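PDB 2W8D: processed glycerol phosphate lipoteichoic acid synthase 2 from Bacillus subtilis, which belongs to the lipoteichoic acid synthases, its C-terminal domain having the sulfatase-like fold of the alkaline phosphatase clan and binding a magnesium ion. Local coordinates for residues 88-91 / 95-98; 110-115 / 140-145. All coordinates share one frame; numbering follows the deposited sequence.

Contact 1 (88-91 / 95-98); sequences EFMM and LYPL
With its CG anti to the backbone N (chi1 -175°), the Phe89 side chain leans from the helix toward Leu95, whereas Met90, a selenomethionine in the model, sets CG anti to its carbonyl carbon (chi1 -73°), runs straight as far as SE and bends at chi3, which brings SE and CE against the ring of Pro97. Between the two side chains sits the carbonyl oxygen of Leu95, 3.4 Å from Phe89 CD2 and 3.2 Å from Met90 CG. No hydrogen bond joins the segments, so the contact rests on van der Waals packing. Phe89 CE2 also lies 4.0 Å from Leu95 CB. On the other side, Met90 SE comes to 3.6 Å from Pro97 CD, the two side chains crossing obliquely. The flexible methionine chain, here with selenium in place of sulfur, suits this spot because it can follow the rigid pyrrolidine ring and still meet Tyr96: Met90 SE stands 5.2 Å from the centroid of the Tyr96 ring, 42° off its normal, an oblique Met-aromatic contact. In this sulfatase-type domain the contact folds the chain leaving helix 86-93 back against the helix's own side, with every touching residue buried. Helix 380-397 packs on Leu95 and Tyr96, with Leu95 meeting Ile395 and Ile396 and the Tyr96 hydroxyl hydrogen-bonding to Glu388. Helix 103-106 adds Val103, which touches both Phe89 and Pro97, while Asp310 and Val311 lie against Met90, whose side chain is about 11 Å from the bound magnesium ion.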
ATOM      1  N   GLU A  88       1.861   1.838  -5.184  1.00 17.49           N
ATOM      2  CA  GLU A  88       0.869   1.278  -6.168  1.00 18.46           C
ATOM      3  C   GLU A  88       1.488   0.151  -7.002  1.00 17.88           C
ATOM      4  O   GLU A  88       0.837  -0.867  -7.296  1.00 18.70           O
ATOM      5  CB  GLU A  88       0.338   2.330  -7.157  1.00 18.15           C
ATOM      6  CG  GLU A  88      -0.379   3.494  -6.538  1.00 21.50           C
ATOM      7  CD  GLU A  88      -0.940   4.404  -7.624  1.00 25.08           C
ATOM      8  OE1 GLU A  88      -1.755   3.905  -8.456  1.00 21.02           O
ATOM      9  OE2 GLU A  88      -0.533   5.596  -7.648  1.00 24.35           O
ATOM     10  N   PHE A  89       2.742   0.323  -7.389  1.00 17.35           N
ATOM     11  CA  PHE A  89       3.408  -0.705  -8.189  1.00 17.48           C
ATOM     12  C   PHE A  89       3.485  -2.056  -7.477  1.00 16.92           C
ATOM     13  O   PHE A  89       3.282  -3.108  -8.078  1.00 16.80           O
ATOM     14  CB  PHE A  89       4.841  -0.267  -8.548  1.00 17.53           C
ATOM     15  CG  PHE A  89       5.543  -1.233  -9.468  1.00 16.80           C
ATOM     16  CD1 PHE A  89       5.167  -1.326 -10.801  1.00 15.14           C
ATOM     17  CD2 PHE A  89       6.584  -2.050  -8.992  1.00 15.24           C
ATOM     18  CE1 PHE A  89       5.832  -2.196 -11.674  1.00 15.22           C
ATOM     19  CE2 PHE A  89       7.241  -2.947  -9.846  1.00 14.13           C
ATOM     20  CZ  PHE A  89       6.858  -3.014 -11.195  1.00 15.42           C
HETATM   21  N   MSE A  90       3.778  -1.999  -6.189  1.00 16.98           N
HETATM   22  CA  MSE A  90       3.848  -3.183  -5.350  1.00 18.18           C
HETATM   23  C   MSE A  90       2.482  -3.835  -5.102  1.00 18.93           C
HETATM   24  O   MSE A  90       2.419  -5.068  -5.083  1.00 19.48           O
HETATM   25  CB  MSE A  90       4.574  -2.854  -4.050  1.00 17.26           C
HETATM   26  CG  MSE A  90       6.062  -2.696  -4.308  1.00 18.06           C
HETATM   27 SE   MSE A  90       7.089  -2.367  -2.668  1.00 24.95          SE
HETATM   28  CE  MSE A  90       6.785  -0.463  -2.529  1.00 13.46           C
HETATM   29  N   MSE A  91       1.418  -3.025  -4.935  1.00 19.47           N
HETATM   30  CA  MSE A  91       0.054  -3.549  -4.758  1.00 20.94           C
HETATM   31  C   MSE A  91      -0.347  -4.334  -5.983  1.00 20.75           C
HETATM   32  O   MSE A  91      -0.951  -5.378  -5.854  1.00 21.03           O
HETATM   33  CB  MSE A  91      -1.009  -2.450  -4.558  1.00 20.79           C
HETATM   34  CG  MSE A  91      -0.806  -1.557  -3.359  1.00 24.72           C
HETATM   35 SE   MSE A  91      -0.770  -2.533  -1.660  1.00 33.83          SE
HETATM   36  CE  MSE A  91       0.832  -1.743  -0.867  1.00 27.67           C
ATOM     37  N   LEU A  95       6.213  -6.874  -6.808  1.00 16.66           N
ATOM     38  CA  LEU A  95       7.589  -6.687  -7.228  1.00 16.66           C
ATOM     39  C   LEU A  95       8.083  -5.350  -6.699  1.00 16.51           C
ATOM     40  O   LEU A  95       7.352  -4.368  -6.667  1.00 16.08           O
ATOM     41  CB  LEU A  95       7.713  -6.712  -8.747  1.00 17.01           C
ATOM     42  CG  LEU A  95       7.436  -8.001  -9.512  1.00 18.81           C
ATOM     43  CD1 LEU A  95       7.492  -7.686 -11.021  1.00 15.91           C
ATOM     44  CD2 LEU A  95       8.449  -9.082  -9.088  1.00 18.69           C
ATOM     45  N   TYR A  96       9.335  -5.321  -6.275  1.00 16.92           N
ATOM     46  CA  TYR A  96       9.933  -4.102  -5.743  1.00 16.69           C
ATOM     47  C   TYR A  96      10.129  -3.017  -6.814  1.00 17.29           C
ATOM     48  O   TYR A  96      10.405  -3.308  -7.981  1.00 16.16           O
ATOM     49  CB  TYR A  96      11.275  -4.422  -5.064  1.00 16.24           C
ATOM     50  CG  TYR A  96      11.082  -5.206  -3.814  1.00 15.07           C
ATOM     51  CD1 TYR A  96      10.915  -4.557  -2.586  1.00 17.32           C
ATOM     52  CD2 TYR A  96      11.026  -6.593  -3.851  1.00 12.57           C
ATOM     53  CE1 TYR A  96      10.704  -5.288  -1.412  1.00 18.24           C
ATOM     54  CE2 TYR A  96      10.806  -7.322  -2.718  1.00 13.77           C
ATOM     55  CZ  TYR A  96      10.658  -6.688  -1.500  1.00 16.83           C
ATOM     56  OH  TYR A  96      10.450  -7.443  -0.370  1.00 17.28           O
ATOM     57  N   PRO A  97       9.983  -1.753  -6.400  1.00 17.83           N
ATOM     58  CA  PRO A  97      10.244  -0.592  -7.243  1.00 17.96           C
ATOM     59  C   PRO A  97      11.746  -0.444  -7.460  1.00 18.24           C
ATOM     60  O   PRO A  97      12.529  -1.268  -6.977  1.00 18.36           O
ATOM     61  CB  PRO A  97       9.742   0.558  -6.378  1.00 18.13           C
ATOM     62  CG  PRO A  97      10.048   0.078  -4.973  1.00 18.31           C
ATOM     63  CD  PRO A  97       9.658  -1.372  -5.008  1.00 17.31           C
ATOM     64  N   LEU A  98      12.158   0.579  -8.195  1.00 18.95           N
ATOM     65  CA  LEU A  98      13.603   0.747  -8.473  1.00 19.11           C
ATOM     66  C   LEU A  98      14.335   1.259  -7.221  1.00 18.37           C
ATOM     67  O   LEU A  98      13.741   1.952  -6.401  1.00 18.28           O
ATOM     68  CB  LEU A  98      13.821   1.717  -9.635  1.00 19.06           C
ATOM     69  CG  LEU A  98      13.249   1.410 -11.023  1.00 18.66           C
ATOM     70  CD1 LEU A  98      13.492   2.576 -11.951  1.00 15.51           C
ATOM     71  CD2 LEU A  98      13.993   0.214 -11.576  1.00 19.06           C
TER

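Contact 2 (110-115 / 140-145); sequences NTLQSV and NEMYKA
Leu112, in an extended stretch of loop, faces Ala145 at the end of helix 139-145, their CA atoms 6.3 Å apart, and no direct hydrogen bond crosses between the two backbones. Two waters make the polar link instead. Both donate to the carbonyl oxygen of Ala145, one at 2.7 Å from that O while accepting from Leu112 N, the other at 3.1 Å from the same O while accepting from Ser114 N and giving a weak bond to Leu112 O. At the last residue of the helix, the Ala145 oxygen is thus held by two waters, as are the amides of Leu112 and Ser114 by one each. The side chains supply the apolar half. With CG anti to its carbonyl carbon (chi1 -63°) and the chain extended beyond, Leu112 carries CD1 to within 3.6 Å of SE of Met142, a selenomethionine in the model. These two side chains cross at about a right angle, the Met142 chain bending at chi2 and chi3 to bring SE to the leucine. The small Ala145 lets the loop come close: its CB packs 4.3 Å from Leu112 CD1 and 4.1 Å from Asn110 O. Helix 103-106 covers Met142 through Val103 and Phe104. Where the loop gives way to helix 115-118, Val115 touches Tyr190 of strand 189-194 and Leu318 of helix 313-320, while Tyr143 reaches Lys192 of the same strand and meets Phe151 of strand 150-152 edge-to-face.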
ATOM      1  N   ASN A 110       7.717  -2.127 -19.568  1.00 15.78           N
ATOM      2  CA  ASN A 110       7.903  -3.530 -19.172  1.00 16.03           C
ATOM      3  C   ASN A 110       6.631  -4.357 -19.487  1.00 15.93           C
ATOM      4  O   ASN A 110       5.531  -3.793 -19.530  1.00 15.98           O
ATOM      5  CB  ASN A 110       8.325  -3.658 -17.691  1.00 15.28           C
ATOM      6  CG  ASN A 110       9.849  -3.665 -17.512  1.00 16.26           C
ATOM      7  OD1 ASN A 110      10.594  -3.095 -18.325  1.00 16.61           O
ATOM      8  ND2 ASN A 110      10.314  -4.321 -16.467  1.00 14.88           N
ATOM      9  N   THR A 111       6.784  -5.663 -19.731  1.00 15.49           N
ATOM     10  CA  THR A 111       5.639  -6.568 -19.752  1.00 15.45           C
ATOM     11  C   THR A 111       5.271  -6.968 -18.313  1.00 16.22           C
ATOM     12  O   THR A 111       6.100  -7.471 -17.550  1.00 16.32           O
ATOM     13  CB  THR A 111       5.898  -7.827 -20.625  1.00 16.35           C
ATOM     14  OG1 THR A 111       6.142  -7.446 -22.008  1.00 14.76           O
ATOM     15  CG2 THR A 111       4.703  -8.796 -20.543  1.00 15.05           C
ATOM     16  N   LEU A 112       4.023  -6.720 -17.937  1.00 16.49           N
ATOM     17  CA  LEU A 112       3.577  -6.974 -16.578  1.00 16.35           C
ATOM     18  C   LEU A 112       2.441  -7.996 -16.499  1.00 16.51           C
ATOM     19  O   LEU A 112       1.695  -8.200 -17.464  1.00 15.57           O
ATOM     20  CB  LEU A 112       3.172  -5.655 -15.910  1.00 16.29           C
ATOM     21  CG  LEU A 112       4.286  -4.621 -15.732  1.00 15.91           C
ATOM     22  CD1 LEU A 112       3.714  -3.427 -15.049  1.00 16.77           C
ATOM     23  CD2 LEU A 112       5.459  -5.183 -14.941  1.00 18.16           C
ATOM     24  N   GLN A 113       2.324  -8.641 -15.341  1.00 16.70           N
ATOM     25  CA  GLN A 113       1.258  -9.609 -15.118  1.00 17.25           C
ATOM     26  C   GLN A 113       0.566  -9.258 -13.811  1.00 17.91           C
ATOM     27  O   GLN A 113       0.604 -10.000 -12.838  1.00 18.96           O
ATOM     28  CB  GLN A 113       1.799 -11.039 -15.201  1.00 16.10           C
ATOM     29  CG  GLN A 113       2.515 -11.234 -16.538  1.00 16.68           C
ATOM     30  CD  GLN A 113       3.298 -12.519 -16.682  1.00 15.43           C
ATOM     31  OE1 GLN A 113       3.801 -13.049 -15.713  1.00 15.66           O
ATOM     32  NE2 GLN A 113       3.434 -13.005 -17.924  1.00 14.83           N
ATOM     33  N   SER A 114      -0.060  -8.090 -13.810  1.00 18.41           N
ATOM     34  CA  SER A 114      -0.693  -7.520 -12.622  1.00 19.73           C
ATOM     35  C   SER A 114      -1.955  -8.237 -12.141  1.00 19.31           C
ATOM     36  O   SER A 114      -2.604  -8.970 -12.902  1.00 20.32           O
ATOM     37  CB  SER A 114      -1.088  -6.081 -12.920  1.00 20.25           C
ATOM     38  OG  SER A 114       0.041  -5.347 -13.354  1.00 25.17           O
ATOM     39  N   VAL A 115      -2.310  -7.962 -10.893  1.00 17.91           N
ATOM     40  CA  VAL A 115      -3.576  -8.361 -10.303  1.00 17.08           C
ATOM     41  C   VAL A 115      -4.797  -7.923 -11.131  1.00 16.51           C
ATOM     42  O   VAL A 115      -5.592  -8.763 -11.517  1.00 17.12           O
ATOM     43  CB  VAL A 115      -3.672  -7.854  -8.854  1.00 16.86           C
ATOM     44  CG1 VAL A 115      -4.926  -8.372  -8.204  1.00 15.66           C
ATOM     45  CG2 VAL A 115      -2.430  -8.329  -8.079  1.00 16.27           C
ATOM     46  N   ASN A 140      -0.936   7.332 -16.514  1.00 17.14           N
ATOM     47  CA  ASN A 140      -1.639   6.943 -17.724  1.00 19.42           C
ATOM     48  C   ASN A 140      -0.871   5.969 -18.629  1.00 19.53           C
ATOM     49  O   ASN A 140      -1.484   5.222 -19.369  1.00 21.01           O
ATOM     50  CB  ASN A 140      -2.210   8.141 -18.507  1.00 18.77           C
ATOM     51  CG  ASN A 140      -1.155   9.023 -19.104  1.00 21.06           C
ATOM     52  OD1 ASN A 140       0.010   8.927 -18.786  1.00 24.68           O
ATOM     53  ND2 ASN A 140      -1.575   9.924 -19.973  1.00 24.48           N
ATOM     54  N   GLU A 141       0.452   5.963 -18.564  1.00 19.93           N
ATOM     55  CA  GLU A 141       1.242   4.986 -19.345  1.00 19.86           C
ATOM     56  C   GLU A 141       1.316   3.638 -18.590  1.00 18.67           C
ATOM     57  O   GLU A 141       1.045   2.591 -19.183  1.00 19.88           O
ATOM     58  CB  GLU A 141       2.636   5.527 -19.756  1.00 19.64           C
ATOM     59  CG  GLU A 141       3.209   4.736 -20.897  1.00 25.35           C
ATOM     60  CD  GLU A 141       4.708   4.965 -21.241  1.00 33.28           C
ATOM     61  OE1 GLU A 141       5.450   5.709 -20.519  1.00 33.24           O
ATOM     62  OE2 GLU A 141       5.126   4.342 -22.272  1.00 34.69           O
HETATM   63  N   MSE A 142       1.605   3.675 -17.294  1.00 16.38           N
HETATM   64  CA  MSE A 142       1.841   2.472 -16.497  1.00 16.48           C
HETATM   65  C   MSE A 142       0.602   1.622 -16.219  1.00 15.87           C
HETATM   66  O   MSE A 142       0.693   0.405 -16.135  1.00 14.08           O
HETATM   67  CB  MSE A 142       2.501   2.842 -15.150  1.00 16.39           C
HETATM   68  CG  MSE A 142       2.636   1.694 -14.129  1.00 18.72           C
HETATM   69 SE   MSE A 142       3.773   0.212 -14.838  1.00 28.32          SE
HETATM   70  CE  MSE A 142       5.610   0.745 -14.311  1.00 19.79           C
ATOM     71  N   TYR A 143      -0.538   2.273 -16.033  1.00 15.91           N
ATOM     72  CA  TYR A 143      -1.780   1.579 -15.810  1.00 16.48           C
ATOM     73  C   TYR A 143      -2.158   0.775 -17.027  1.00 17.23           C
ATOM     74  O   TYR A 143      -2.793  -0.256 -16.905  1.00 18.06           O
ATOM     75  CB  TYR A 143      -2.894   2.558 -15.495  1.00 16.29           C
ATOM     76  CG  TYR A 143      -2.863   3.136 -14.103  1.00 16.43           C
ATOM     77  CD1 TYR A 143      -2.004   2.655 -13.112  1.00 14.46           C
ATOM     78  CD2 TYR A 143      -3.719   4.169 -13.778  1.00 16.74           C
ATOM     79  CE1 TYR A 143      -1.993   3.244 -11.834  1.00 17.08           C
ATOM     80  CE2 TYR A 143      -3.729   4.732 -12.538  1.00 16.50           C
ATOM     81  CZ  TYR A 143      -2.890   4.281 -11.569  1.00 18.04           C
ATOM     82  OH  TYR A 143      -2.996   4.906 -10.350  1.00 18.77           O
ATOM     83  N   LYS A 144      -1.758   1.233 -18.206  1.00 17.50           N
ATOM     84  CA  LYS A 144      -2.114   0.524 -19.423  1.00 17.70           C
ATOM     85  C   LYS A 144      -1.346  -0.780 -19.449  1.00 17.91           C
ATOM     86  O   LYS A 144      -1.888  -1.827 -19.836  1.00 18.41           O
ATOM     87  CB  LYS A 144      -1.748   1.342 -20.646  1.00 17.54           C
ATOM     88  CG  LYS A 144      -2.577   2.564 -20.829  1.00 17.56           C
ATOM     89  CD  LYS A 144      -2.042   3.280 -22.034  1.00 18.16           C
ATOM     90  CE  LYS A 144      -3.124   3.914 -22.811  1.00 20.23           C
ATOM     91  NZ  LYS A 144      -3.197   5.334 -22.487  1.00 24.23           N
ATOM     92  N   ALA A 145      -0.087  -0.719 -19.019  1.00 17.32           N
ATOM     93  CA  ALA A 145       0.739  -1.913 -18.938  1.00 17.39           C
ATOM     94  C   ALA A 145       0.149  -2.876 -17.894  1.00 16.72           C
ATOM     95  O   ALA A 145       0.301  -4.099 -18.007  1.00 16.23           O
ATOM     96  CB  ALA A 145       2.193  -1.530 -18.569  1.00 16.78           C
TER
HETATM   97  O   HOH W   1      -0.394  -6.761 -16.640  1.00 12.67           O
HETATM   98  O   HOH W   2       2.060  -5.311 -19.726  1.00 15.70           O

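How the contacts relate
Contact 1 precedes contact 2 along the chain, closing before residues 110-115 begin, and their centres are about 11 Å apart within the sulfatase-type domain. They touch directly: Phe89 CE1 lies 4.0 Å from Met142 CE, so the phenyl ring of contact 1 runs on into the apolar part of contact 2, and helix 103-106 packs against both. A polar tie accompanies this packing, a probable hydrogen bond between Glu88 OE1 and Tyr143 OH, with Lys192 and Arg139 forming salt bridges to the same carboxylate. One buried apolar patch, with that carboxylate at its side, thus ties helices 86-93, 103-106 and 139-145 together beside strand 189-194 of the large mixed sheet, contact 1 lying nearer the chain's centre.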